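Long-range contact in colicin B (Escherichia coli, PDB 1RH1), which forms channels in the cytoplasmic membrane of Escherichia coli and closely related bacteria, depolarising it and dissipating the cell's energy: residues A[354-364]-A[492-500]. Numbering follows the deposited sequence.
Sequences NINNFQGKTIR and AIGAFIDDK
R364 joins the chain at the close of helix 479-495 by backbone and side chain together. Its N donates to F496 O at 2.9 Å, 163° at the hydrogen, approaching from above that carbonyl's plane. Its NE reaches A495 O at 3.0 Å and 167°, and NH2 adds a weak bond to the same oxygen. A495 O lies in the guanidinium plane, so the two N-H groups meet it at the edge of the group. Bends at chi2 and chi3 carry the chain past F496 O, which CG approaches to 3.6 Å, and bring NE to A495 O. R364 thereby holds two successive carbonyl oxygens where helix 479-495 gives way to the following loop.

Backbone of D499 lies over one guanidinium face, with its N above the centre. Charge adds a looser term: D499 OD1 is 4.5 Å from R364 NH2 but well off the guanidinium plane, which is proximity without a directed bond; D499 has its own partners, S372 and K375. Within 492-500, D498 OD2 accepts from K500 N and caps the start of helix 500-510.

The apolar part centres on I497, whose branches diverge: CD1 meets I355 CG1 at 3.7 Å, whereas CG2, anti to the backbone N, turns to N354 and the F358 ring. I355 and I493 cross at about a right angle, CD1 of I355 meeting CG2 of I493 at 3.9 Å. I363 lies alongside F496, its CD1 3.5 Å from CD2 of the ring.

The contact thus links the last turns of helices 342-357 and 479-495 and the loops that follow them within the helical pore-forming domain. Helix 291-340 backs I355 and I493, helix 457-472 lies against F358 and I363, helix 441-452 packs on I363 and F496, and helix 366-376 covers A495.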
loop_
_atom_site.group_PDB
_atom_site.type_symbol
_atom_site.label_atom_id
_atom_site.label_comp_id
_atom_site.label_asym_id
_atom_site.label_seq_id
_atom_site.Cartn_x
_atom_site.Cartn_y
_atom_site.Cartn_z
ATOM N N ASN A 354 -3.789 -23.299 12.341
ATOM C CA ASN A 354 -2.465 -23.185 11.772
ATOM C C ASN A 354 -2.406 -22.930 10.276
ATOM O O ASN A 354 -1.512 -22.230 9.794
ATOM C CB ASN A 354 -1.708 -24.440 12.087
ATOM C CG ASN A 354 -0.949 -24.291 13.380
ATOM O OD1 ASN A 354 -1.521 -24.194 14.466
ATOM N ND2 ASN A 354 0.377 -24.252 13.245
ATOM N N ILE A 355 -3.349 -23.502 9.527
ATOM C CA ILE A 355 -3.357 -23.300 8.094
ATOM C C ILE A 355 -3.910 -21.907 7.837
ATOM O O ILE A 355 -3.340 -21.153 7.037
ATOM C CB ILE A 355 -4.231 -24.380 7.389
ATOM C CG1 ILE A 355 -3.661 -25.763 7.593
ATOM C CG2 ILE A 355 -4.250 -24.120 5.899
ATOM C CD1 ILE A 355 -4.481 -26.902 6.966
ATOM N N ASN A 356 -4.970 -21.536 8.578
ATOM C CA ASN A 356 -5.621 -20.267 8.351
ATOM C C ASN A 356 -4.743 -19.078 8.671
ATOM O O ASN A 356 -5.059 -17.948 8.314
ATOM C CB ASN A 356 -6.878 -20.158 9.163
ATOM C CG ASN A 356 -7.850 -19.275 8.405
ATOM O OD1 ASN A 356 -8.054 -18.099 8.691
ATOM N ND2 ASN A 356 -8.452 -19.829 7.364
ATOM N N ASN A 357 -3.610 -19.320 9.319
ATOM C CA ASN A 357 -2.635 -18.275 9.601
ATOM C C ASN A 357 -1.279 -18.476 8.928
ATOM O O ASN A 357 -0.419 -17.596 8.948
ATOM C CB ASN A 357 -2.408 -18.181 11.097
ATOM C CG ASN A 357 -3.674 -17.938 11.877
ATOM O OD1 ASN A 357 -3.744 -18.397 13.012
ATOM N ND2 ASN A 357 -4.674 -17.252 11.308
ATOM N N PHE A 358 -1.097 -19.651 8.321
ATOM C CA PHE A 358 0.108 -20.074 7.654
ATOM C C PHE A 358 0.618 -19.140 6.578
ATOM O O PHE A 358 1.708 -19.346 6.076
ATOM C CB PHE A 358 -0.170 -21.407 7.083
ATOM C CG PHE A 358 1.082 -22.173 6.806
ATOM C CD1 PHE A 358 1.638 -22.903 7.839
ATOM C CD2 PHE A 358 1.627 -22.177 5.526
ATOM C CE1 PHE A 358 2.773 -23.662 7.594
ATOM C CE2 PHE A 358 2.752 -22.928 5.281
ATOM C CZ PHE A 358 3.321 -23.667 6.315
ATOM N N GLN A 359 -0.121 -18.101 6.196
ATOM C CA GLN A 359 0.336 -17.108 5.243
ATOM C C GLN A 359 1.682 -16.499 5.647
ATOM O O GLN A 359 1.948 -16.057 6.771
ATOM C CB GLN A 359 -0.758 -16.072 5.155
ATOM C CG GLN A 359 -0.575 -15.082 4.029
ATOM C CD GLN A 359 -1.911 -14.468 3.639
ATOM O OE1 GLN A 359 -2.910 -14.599 4.361
ATOM N NE2 GLN A 359 -1.982 -13.802 2.480
ATOM N N GLY A 360 2.579 -16.569 4.680
ATOM C CA GLY A 360 3.926 -16.083 4.886
ATOM C C GLY A 360 4.844 -17.167 5.457
ATOM O O GLY A 360 6.073 -17.038 5.348
ATOM N N LYS A 361 4.287 -18.229 6.076
ATOM C CA LYS A 361 5.093 -19.319 6.600
ATOM C C LYS A 361 5.459 -20.314 5.500
ATOM O O LYS A 361 5.008 -20.264 4.343
ATOM C CB LYS A 361 4.328 -19.999 7.736
ATOM C CG LYS A 361 4.013 -19.025 8.879
ATOM C CD LYS A 361 3.062 -19.600 9.930
ATOM C CE LYS A 361 2.398 -18.494 10.771
ATOM N NZ LYS A 361 1.096 -18.931 11.267
ATOM N N THR A 362 6.354 -21.202 5.916
ATOM C CA THR A 362 6.997 -22.168 5.041
ATOM C C THR A 362 6.658 -23.590 5.449
ATOM O O THR A 362 6.782 -23.833 6.652
ATOM C CB THR A 362 8.507 -21.864 5.136
ATOM O OG1 THR A 362 8.623 -20.563 4.580
ATOM C CG2 THR A 362 9.436 -22.829 4.407
ATOM N N ILE A 363 6.292 -24.561 4.584
ATOM C CA ILE A 363 5.992 -25.893 5.124
ATOM C C ILE A 363 7.242 -26.521 5.705
ATOM O O ILE A 363 8.340 -26.061 5.392
ATOM C CB ILE A 363 5.422 -26.941 4.087
ATOM C CG1 ILE A 363 6.263 -27.035 2.842
ATOM C CG2 ILE A 363 4.005 -26.545 3.712
ATOM C CD1 ILE A 363 5.747 -28.162 1.967
ATOM N N ARG A 364 7.112 -27.534 6.572
ATOM C CA ARG A 364 8.276 -28.192 7.138
ATOM C C ARG A 364 9.123 -28.889 6.088
ATOM O O ARG A 364 8.704 -29.057 4.943
ATOM C CB ARG A 364 7.882 -29.224 8.174
ATOM C CG ARG A 364 7.380 -28.647 9.497
ATOM C CD ARG A 364 8.009 -29.431 10.646
ATOM N NE ARG A 364 7.594 -30.811 10.583
ATOM C CZ ARG A 364 8.092 -31.788 11.328
ATOM N NH1 ARG A 364 9.058 -31.592 12.226
ATOM N NH2 ARG A 364 7.550 -32.988 11.188
ATOM N N ALA A 492 -0.826 -36.492 8.021
ATOM C CA ALA A 492 -0.119 -36.012 6.841
ATOM C C ALA A 492 -0.162 -34.494 6.738
ATOM O O ALA A 492 0.894 -33.878 6.647
ATOM C CB ALA A 492 -0.720 -36.591 5.577
ATOM N N ILE A 493 -1.299 -33.810 6.772
ATOM C CA ILE A 493 -1.296 -32.355 6.798
ATOM C C ILE A 493 -0.547 -31.846 8.029
ATOM O O ILE A 493 0.120 -30.812 8.010
ATOM C CB ILE A 493 -2.707 -31.892 6.834
ATOM C CG1 ILE A 493 -3.363 -32.342 5.571
ATOM C CG2 ILE A 493 -2.777 -30.393 6.969
ATOM C CD1 ILE A 493 -4.879 -32.276 5.747
ATOM N N GLY A 494 -0.630 -32.625 9.109
ATOM C CA GLY A 494 0.035 -32.298 10.364
ATOM C C GLY A 494 1.541 -32.123 10.229
ATOM O O GLY A 494 2.086 -31.068 10.574
ATOM N N ALA A 495 2.153 -33.174 9.660
ATOM C CA ALA A 495 3.586 -33.273 9.422
ATOM C C ALA A 495 4.253 -32.127 8.664
ATOM O O ALA A 495 5.441 -31.909 8.845
ATOM C CB ALA A 495 3.871 -34.557 8.671
ATOM N N PHE A 496 3.535 -31.390 7.814
ATOM C CA PHE A 496 4.062 -30.243 7.098
ATOM C C PHE A 496 3.955 -28.982 7.926
ATOM O O PHE A 496 4.419 -27.917 7.508
ATOM C CB PHE A 496 3.302 -30.009 5.762
ATOM C CG PHE A 496 3.760 -30.949 4.647
ATOM C CD1 PHE A 496 2.921 -31.967 4.198
ATOM C CD2 PHE A 496 5.053 -30.826 4.116
ATOM C CE1 PHE A 496 3.384 -32.854 3.234
ATOM C CE2 PHE A 496 5.507 -31.720 3.150
ATOM C CZ PHE A 496 4.672 -32.735 2.711
ATOM N N ILE A 497 3.318 -29.077 9.097
ATOM C CA ILE A 497 3.074 -27.894 9.909
ATOM C C ILE A 497 3.797 -28.043 11.221
ATOM O O ILE A 497 4.590 -27.191 11.621
ATOM C CB ILE A 497 1.550 -27.686 10.197
ATOM C CG1 ILE A 497 0.678 -27.775 8.954
ATOM C CG2 ILE A 497 1.406 -26.289 10.778
ATOM C CD1 ILE A 497 -0.802 -27.534 9.176
ATOM N N ASP A 498 3.547 -29.171 11.863
ATOM C CA ASP A 498 4.112 -29.347 13.166
ATOM C C ASP A 498 4.180 -30.794 13.569
ATOM O O ASP A 498 3.342 -31.581 13.145
ATOM C CB ASP A 498 3.255 -28.579 14.134
ATOM C CG ASP A 498 4.010 -28.026 15.318
ATOM O OD1 ASP A 498 3.879 -26.825 15.536
ATOM O OD2 ASP A 498 4.717 -28.770 16.006
ATOM N N ASP A 499 5.151 -31.151 14.411
ATOM C CA ASP A 499 5.239 -32.509 14.914
ATOM C C ASP A 499 4.280 -32.659 16.086
ATOM O O ASP A 499 3.924 -33.795 16.410
ATOM C CB ASP A 499 6.680 -32.826 15.357
ATOM C CG ASP A 499 6.904 -34.251 15.867
ATOM O OD1 ASP A 499 6.877 -35.193 15.073
ATOM O OD2 ASP A 499 7.102 -34.414 17.072
ATOM N N LYS A 500 3.847 -31.551 16.725
ATOM C CA LYS A 500 2.846 -31.590 17.790
ATOM C C LYS A 500 1.681 -32.453 17.328
ATOM O O LYS A 500 1.406 -33.505 17.903
ATOM C CB LYS A 500 2.219 -30.222 18.137
ATOM C CG LYS A 500 3.083 -29.085 18.679
ATOM C CD LYS A 500 4.032 -29.514 19.808
ATOM C CE LYS A 500 4.970 -28.368 20.222
ATOM N NZ LYS A 500 5.935 -28.810 21.218
#